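Local structure of predicted ancestral HMA domain of Pik-1 from Oryza spp. (Synthetic construct, 7BNT) at residues I10-P13 against C19-K22; A25-T30 against I46-D51. The protein represents a reconstructed heavy-metal-associated (HMA) domain of the rice immune receptor Pik-1 and probably binds a blast-fungus effector, as its modern relatives do. All blocks are in the same frame, centred on the assembly; numbering follows the deposited sequence.

Contact 1 (I10-P13 against C19-K22); sequences IKVP and CRSK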
ATOM      1  N   ILE B  10      -0.898   4.064   6.138  1.00 13.98           N
ATOM      2  CA  ILE B  10      -1.891   4.329   7.197  1.00 13.47           C
ATOM      3  C   ILE B  10      -2.317   2.996   7.814  1.00 14.40           C
ATOM      4  O   ILE B  10      -2.726   2.085   7.091  1.00 16.10           O
ATOM      5  CB  ILE B  10      -3.095   5.135   6.664  1.00 15.71           C
ATOM      6  CG1 ILE B  10      -2.654   6.515   6.176  1.00 16.95           C
ATOM      7  CG2 ILE B  10      -4.158   5.251   7.740  1.00 18.37           C
ATOM      8  CD1 ILE B  10      -3.715   7.260   5.375  1.00 20.02           C
ATOM      9  N   LYS B  11      -2.212   2.895   9.129  1.00 14.63           N
ATOM     10  CA  LYS B  11      -2.728   1.731   9.878  1.00 16.03           C
ATOM     11  C   LYS B  11      -4.249   1.862   9.975  1.00 18.56           C
ATOM     12  O   LYS B  11      -4.750   2.964  10.303  1.00 20.28           O
ATOM     13  CB  LYS B  11      -2.117   1.651  11.277  1.00 19.21           C
ATOM     14  CG  LYS B  11      -2.532   0.406  12.068  1.00 20.92           C
ATOM     15  CD  LYS B  11      -1.633   0.173  13.279  1.00 25.69           C
ATOM     16  CE  LYS B  11      -2.022  -1.002  14.145  1.00 31.13           C
ATOM     17  NZ  LYS B  11      -1.093  -1.158  15.295  1.00 38.67           N
ATOM     18  N   VAL B  12      -4.937   0.796   9.615  1.00 19.47           N
ATOM     19  CA  VAL B  12      -6.415   0.833   9.536  1.00 23.91           C
ATOM     20  C   VAL B  12      -6.988  -0.154  10.521  1.00 24.27           C
ATOM     21  O   VAL B  12      -6.338  -1.121  10.890  1.00 23.54           O
ATOM     22  CB  VAL B  12      -6.938   0.559   8.121  1.00 27.06           C
ATOM     23  CG1 VAL B  12      -6.508   1.676   7.183  1.00 31.07           C
ATOM     24  CG2 VAL B  12      -6.508  -0.807   7.608  1.00 27.85           C
ATOM     25  N   PRO B  13      -8.268   0.061  10.884  1.00 31.95           N
ATOM     26  CA  PRO B  13      -8.946  -0.801  11.836  1.00 30.30           C
ATOM     27  C   PRO B  13      -9.079  -2.214  11.268  1.00 26.33           C
ATOM     28  O   PRO B  13      -9.345  -2.415  10.078  1.00 27.47           O
ATOM     29  CB  PRO B  13     -10.294  -0.097  12.012  1.00 37.63           C
ATOM     30  CG  PRO B  13     -10.499   0.576  10.674  1.00 36.62           C
ATOM     31  CD  PRO B  13      -9.136   1.135  10.374  1.00 36.88           C
ATOM     32  N   CYS B  19     -14.452  -4.520   7.395  1.00 20.91           N
ATOM     33  CA  CYS B  19     -13.957  -3.198   7.842  1.00 21.73           C
ATOM     34  C   CYS B  19     -12.676  -2.818   7.076  1.00 19.76           C
ATOM     35  O   CYS B  19     -12.510  -1.675   6.614  1.00 20.35           O
ATOM     36  CB  CYS B  19     -13.697  -3.284   9.333  1.00 22.69           C
ATOM     37  SG  CYS B  19     -13.248  -1.690  10.039  1.00 30.22           S
ATOM     38  N   ARG B  20     -11.736  -3.742   7.005  1.00 18.71           N
ATOM     39  CA  ARG B  20     -10.461  -3.495   6.310  1.00 19.70           C
ATOM     40  C   ARG B  20     -10.752  -3.210   4.828  1.00 21.45           C
ATOM     41  O   ARG B  20     -10.163  -2.269   4.263  1.00 20.33           O
ATOM     42  CB  ARG B  20      -9.519  -4.672   6.533  1.00 19.78           C
ATOM     43  CG  ARG B  20      -8.157  -4.468   5.899  1.00 19.75           C
ATOM     44  CD  ARG B  20      -7.196  -5.587   6.249  1.00 20.27           C
ATOM     45  NE  ARG B  20      -7.662  -6.841   5.686  1.00 19.48           N
ATOM     46  CZ  ARG B  20      -7.024  -8.000   5.755  1.00 21.83           C
ATOM     47  NH1 ARG B  20      -5.876  -8.095   6.396  1.00 22.26           N
ATOM     48  NH2 ARG B  20      -7.556  -9.075   5.197  1.00 24.22           N
ATOM     49  N   SER B  21     -11.687  -3.943   4.240  1.00 20.19           N
ATOM     50  CA  SER B  21     -12.113  -3.722   2.841  1.00 20.59           C
ATOM     51  C   SER B  21     -12.812  -2.360   2.655  1.00 19.96           C
ATOM     52  O   SER B  21     -12.579  -1.716   1.597  1.00 21.09           O
ATOM     53  CB  SER B  21     -12.968  -4.864   2.397  1.00 21.60           C
ATOM     54  OG  SER B  21     -12.181  -6.043   2.228  1.00 22.85           O
ATOM     55  N   LYS B  22     -13.613  -1.911   3.629  1.00 19.27           N
ATOM     56  CA  LYS B  22     -14.233  -0.557   3.612  1.00 19.60           C
ATOM     57  C   LYS B  22     -13.106   0.500   3.607  1.00 18.30           C
ATOM     58  O   LYS B  22     -13.204   1.506   2.890  1.00 18.44           O
ATOM     59  CB  LYS B  22     -15.179  -0.383   4.801  1.00 23.10           C
ATOM     60  CG  LYS B  22     -15.960   0.912   4.797  1.00 30.19           C
ATOM     61  CD  LYS B  22     -17.142   0.945   5.758  1.00 40.03           C
ATOM     62  CE  LYS B  22     -17.943   2.229   5.614  1.00 49.97           C
ATOM     63  NZ  LYS B  22     -19.380   2.048   5.926  1.00 59.29           N
TER

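Contact 2 (A25-T30 against I46-D51); sequences ALVAST and IEVVGD. With EDO (1,2-ethanediol), chain D.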
ATOM      1  N   ALA B  25     -11.518   0.524   0.182  1.00 17.68           N
ATOM      2  CA  ALA B  25     -12.447   1.167  -0.765  1.00 17.66           C
ATOM      3  C   ALA B  25     -12.394   2.687  -0.613  1.00 17.30           C
ATOM      4  O   ALA B  25     -12.327   3.411  -1.637  1.00 18.15           O
ATOM      5  CB  ALA B  25     -13.853   0.675  -0.557  1.00 18.64           C
ATOM      6  N   LEU B  26     -12.410   3.169   0.621  1.00 16.98           N
ATOM      7  CA  LEU B  26     -12.369   4.630   0.864  1.00 17.35           C
ATOM      8  C   LEU B  26     -11.073   5.186   0.284  1.00 16.92           C
ATOM      9  O   LEU B  26     -11.109   6.202  -0.464  1.00 19.06           O
ATOM     10  CB  LEU B  26     -12.521   4.929   2.349  1.00 19.41           C
ATOM     11  CG  LEU B  26     -12.562   6.414   2.702  1.00 20.27           C
ATOM     12  CD1 LEU B  26     -13.285   6.618   4.026  1.00 24.09           C
ATOM     13  CD2 LEU B  26     -11.174   7.034   2.784  1.00 23.72           C
ATOM     14  N   VAL B  27      -9.935   4.570   0.604  1.00 16.79           N
ATOM     15  CA  VAL B  27      -8.645   5.110   0.107  1.00 18.18           C
ATOM     16  C   VAL B  27      -8.630   5.029  -1.417  1.00 18.17           C
ATOM     17  O   VAL B  27      -8.288   6.029  -2.069  1.00 19.49           O
ATOM     18  CB  VAL B  27      -7.455   4.392   0.746  1.00 18.13           C
ATOM     19  CG1 VAL B  27      -6.160   4.915   0.150  1.00 19.51           C
ATOM     20  CG2 VAL B  27      -7.496   4.556   2.265  1.00 18.86           C
ATOM     21  N   ALA B  28      -8.988   3.887  -1.985  1.00 18.01           N
ATOM     22  CA  ALA B  28      -8.917   3.682  -3.443  1.00 19.70           C
ATOM     23  C   ALA B  28      -9.780   4.743  -4.172  1.00 20.48           C
ATOM     24  O   ALA B  28      -9.419   5.101  -5.284  1.00 24.89           O
ATOM     25  CB  ALA B  28      -9.344   2.281  -3.792  1.00 19.67           C
ATOM     26  N   SER B  29     -10.900   5.165  -3.568  1.00 19.93           N
ATOM     27  CA  SER B  29     -11.939   6.101  -4.066  1.00 23.32           C
ATOM     28  C   SER B  29     -11.429   7.549  -4.066  1.00 22.23           C
ATOM     29  O   SER B  29     -12.102   8.405  -4.692  1.00 24.20           O
ATOM     30  CB  SER B  29     -13.255   5.960  -3.256  1.00 23.96           C
ATOM     31  OG  SER B  29     -13.279   6.780  -2.077  1.00 27.06           O
ATOM     32  N   THR B  30     -10.308   7.820  -3.373  1.00 20.35           N
ATOM     33  CA  THR B  30      -9.831   9.189  -3.082  1.00 22.29           C
ATOM     34  C   THR B  30      -9.197   9.776  -4.346  1.00 20.27           C
ATOM     35  O   THR B  30      -8.468   9.063  -5.047  1.00 20.58           O
ATOM     36  CB  THR B  30      -8.902   9.160  -1.856  1.00 20.25           C
ATOM     37  OG1 THR B  30      -9.673   8.674  -0.738  1.00 24.05           O
ATOM     38  CG2 THR B  30      -8.331  10.513  -1.513  1.00 25.76           C
ATOM     39  N   ILE B  46      -2.507   0.186   5.008  1.00 14.73           N
ATOM     40  CA  ILE B  46      -2.739   0.494   3.589  1.00 16.41           C
ATOM     41  C   ILE B  46      -1.623   1.415   3.145  1.00 14.86           C
ATOM     42  O   ILE B  46      -1.408   2.474   3.744  1.00 15.00           O
ATOM     43  CB  ILE B  46      -4.118   1.116   3.341  1.00 18.13           C
ATOM     44  CG1 ILE B  46      -5.251   0.216   3.849  1.00 22.99           C
ATOM     45  CG2 ILE B  46      -4.288   1.457   1.860  1.00 22.23           C
ATOM     46  CD1 ILE B  46      -6.600   0.870   3.782  1.00 29.74           C
ATOM     47  N   GLU B  47      -0.901   0.957   2.138  1.00 14.50           N
ATOM     48  CA  GLU B  47       0.103   1.786   1.446  1.00 14.08           C
ATOM     49  C   GLU B  47      -0.554   2.384   0.211  1.00 14.00           C
ATOM     50  O   GLU B  47      -1.084   1.634  -0.621  1.00 14.82           O
ATOM     51  CB  GLU B  47       1.268   0.908   1.067  1.00 16.43           C
ATOM     52  CG  GLU B  47       2.472   1.631   0.569  1.00 16.37           C
ATOM     53  CD  GLU B  47       3.586   0.586   0.431  1.00 19.35           C
ATOM     54  OE1 GLU B  47       3.664  -0.081  -0.613  1.00 18.11           O
ATOM     55  OE2 GLU B  47       4.330   0.353   1.420  1.00 23.55           O
ATOM     56  N   VAL B  48      -0.544   3.703   0.109  0.50 13.56           N
ATOM     57  CA  VAL B  48      -1.213   4.374  -1.032  0.50 13.76           C
ATOM     58  C   VAL B  48      -0.187   5.269  -1.713  0.50 13.64           C
ATOM     59  O   VAL B  48       0.609   5.939  -1.032  0.50 16.38           O
ATOM     60  CB  VAL B  48      -2.479   5.134  -0.615  0.50 16.02           C
ATOM     61  CG1 VAL B  48      -2.179   6.152   0.458  0.50 15.51           C
ATOM     62  CG2 VAL B  48      -3.151   5.789  -1.808  0.50 15.45           C
ATOM     63  N   VAL B  49      -0.239   5.226  -3.041  1.00 13.36           N
ATOM     64  CA  VAL B  49       0.658   5.974  -3.945  1.00 13.53           C
ATOM     65  C   VAL B  49      -0.216   6.834  -4.852  1.00 14.49           C
ATOM     66  O   VAL B  49      -1.238   6.368  -5.383  1.00 15.29           O
ATOM     67  CB  VAL B  49       1.569   5.034  -4.737  1.00 13.79           C
ATOM     68  CG1 VAL B  49       2.307   5.735  -5.860  1.00 15.85           C
ATOM     69  CG2 VAL B  49       2.537   4.368  -3.796  1.00 15.21           C
ATOM     70  N   GLY B  50       0.192   8.068  -5.020  1.00 13.82           N
ATOM     71  CA  GLY B  50      -0.502   8.951  -5.941  1.00 14.69           C
ATOM     72  C   GLY B  50       0.052  10.341  -5.855  1.00 15.08           C
ATOM     73  O   GLY B  50       1.156  10.521  -5.440  1.00 19.59           O
ATOM     74  N   ASP B  51      -0.705  11.295  -6.314  1.00 18.21           N
ATOM     75  CA  ASP B  51      -0.224  12.685  -6.226  1.00 20.98           C
ATOM     76  C   ASP B  51      -1.372  13.563  -5.750  1.00 21.34           C
ATOM     77  O   ASP B  51      -2.539  13.243  -5.971  1.00 24.21           O
ATOM     78  CB  ASP B  51       0.462  13.061  -7.531  1.00 25.58           C
ATOM     79  CG  ASP B  51      -0.452  12.913  -8.709  1.00 31.44           C
ATOM     80  OD1 ASP B  51      -1.460  13.625  -8.713  1.00 44.65           O
ATOM     81  OD2 ASP B  51      -0.161  12.082  -9.599  1.00 46.80           O
TER
HETATM   82  C1  EDO D 301      -9.799   6.935  -8.292  0.50 29.63           C
HETATM   83  O1  EDO D 301     -10.366   7.507  -7.126  0.50 30.90           O
HETATM   84  C2  EDO D 301      -8.712   7.770  -8.858  0.50 31.99           C
HETATM   85  O2  EDO D 301      -7.886   8.371  -7.857  0.50 23.53           O

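Contact 1 (I10-P13 against C19-K22)
Cys19 turns its sulfur onto the pyrrolidine ring of Pro13, and this apolar contact of sulfur with the ring is the closest meeting between 10-13 and 19-22. The sulfur does not sit over the middle of the ring; it comes obliquely at the edge formed by CB and CG, with Cys19 SG 3.6 Å from Pro13 CG and 3.9 Å from Pro13 CB. With SG trans to the main-chain nitrogen (chi1 -174°), the thiol is carried off the helix flank toward the proline. The next residue, Arg20, offers its aliphatic part instead of its charge. Its CG lies beside one methyl of Val12, the separation of 4.4 Å between Val12 CG2 and Arg20 CG marking a loose apolar touch. The chain runs straight through CD, then bends about the next bond (chi3 65°), and the guanidinium leaves the contact: NH2 forms a salt bridge with Asp17, and NH1 is bonded to the carbonyl oxygen of Arg43. The backbones are nearest where Pro13 CA and Arg20 CA are 6.3 Å apart.

This is the first strand-to-helix connection of a ferredoxin-like βαββαβ fold, the architecture of HMA domains. In metal-carrying relatives this loop holds an MxCxxC motif; here Met14 begins the corresponding sequence, Ser16 stands in the first cysteine position and Cys19 in the second, so the usual pair of thiol ligands is incomplete and classical metal binding is unlikely. Ser16 OG is hydrogen-bonded to the backbone nitrogen of Cys19 near the start of helix 17-28. The carbonyl oxygen of Pro13 is buried against the helix, 4.1 Å from Arg20 CA, and has no hydrogen-bonding partner in the model. Val66, in a loop, also touches the Cys19 side chain.

Contact 2 (A25-T30 against I46-D51)
Helix residues 25-28 pass over strand 46-50 with Val27 and Val48 as the nearest backbone pair, their CA atoms 7.6 Å apart. Within 25-30, Val27 is the side chain that reaches 46-51, and its two methyls divide the work. CG2 meets the end of Ile46 head on, with Val27 CG2 4.1 Å from Ile46 CD1. CG1, set trans to the main-chain nitrogen (chi1 177°), lies aslant against Val48, with Val27 CG1 3.7 Å from Val48 CG2; since Val48 was modelled in two conformers, that distance belongs to one of them. Val36 of the adjacent strand 33-39 also touches Val27.

Such packing of helix 17-28 on one face of the antiparallel sheet forms part of the hydrophobic core of the ferredoxin-like fold, together with helix 55-65. The other face meets another protein, consistent with a role in effector recognition: Glu47, between the two core residues, points away from the helix, and its OE1 is hydrogen-bonded to a polar side chain of that protein. Val49 also packs on a polar side chain there.

Toward the C-terminal part of 25-30, Leu26 O is gripped by two hydroxyls arriving from opposite faces of its carbonyl plane: Ser29 OG at 2.8 Å from Leu26 O, and Thr30 OG1 at 2.9 Å from the same oxygen. Ser29 O accepts a hydrogen bond from Ser21 OG of the second subunit, whose Ala28 packs on Ala28 here. An ethanediol molecule, probably from the crystallisation liquor, rests near the Thr30 carbonyl, its O2 3.0 Å from Thr30 O.

The two contacts follow one another along the chain, contact 1 lying wholly before contact 2, with centres about 11 Å apart. Both use helix 17-28: the first near its beginning, against the loop that follows strand 6-11, the second near its far end, against strand 45-50. Strands 6-11 and 45-50 are neighbours in the sheet, and the contacts join directly where Ile10 O lies 2.8 Å from Ile46 N, a probable hydrogen bond, and where Val12 CG1 packs 3.5 Å from Ile46 CD1. The helix thus meets the loop leaving one strand and the body of the next, on the sheet face away from the other protein.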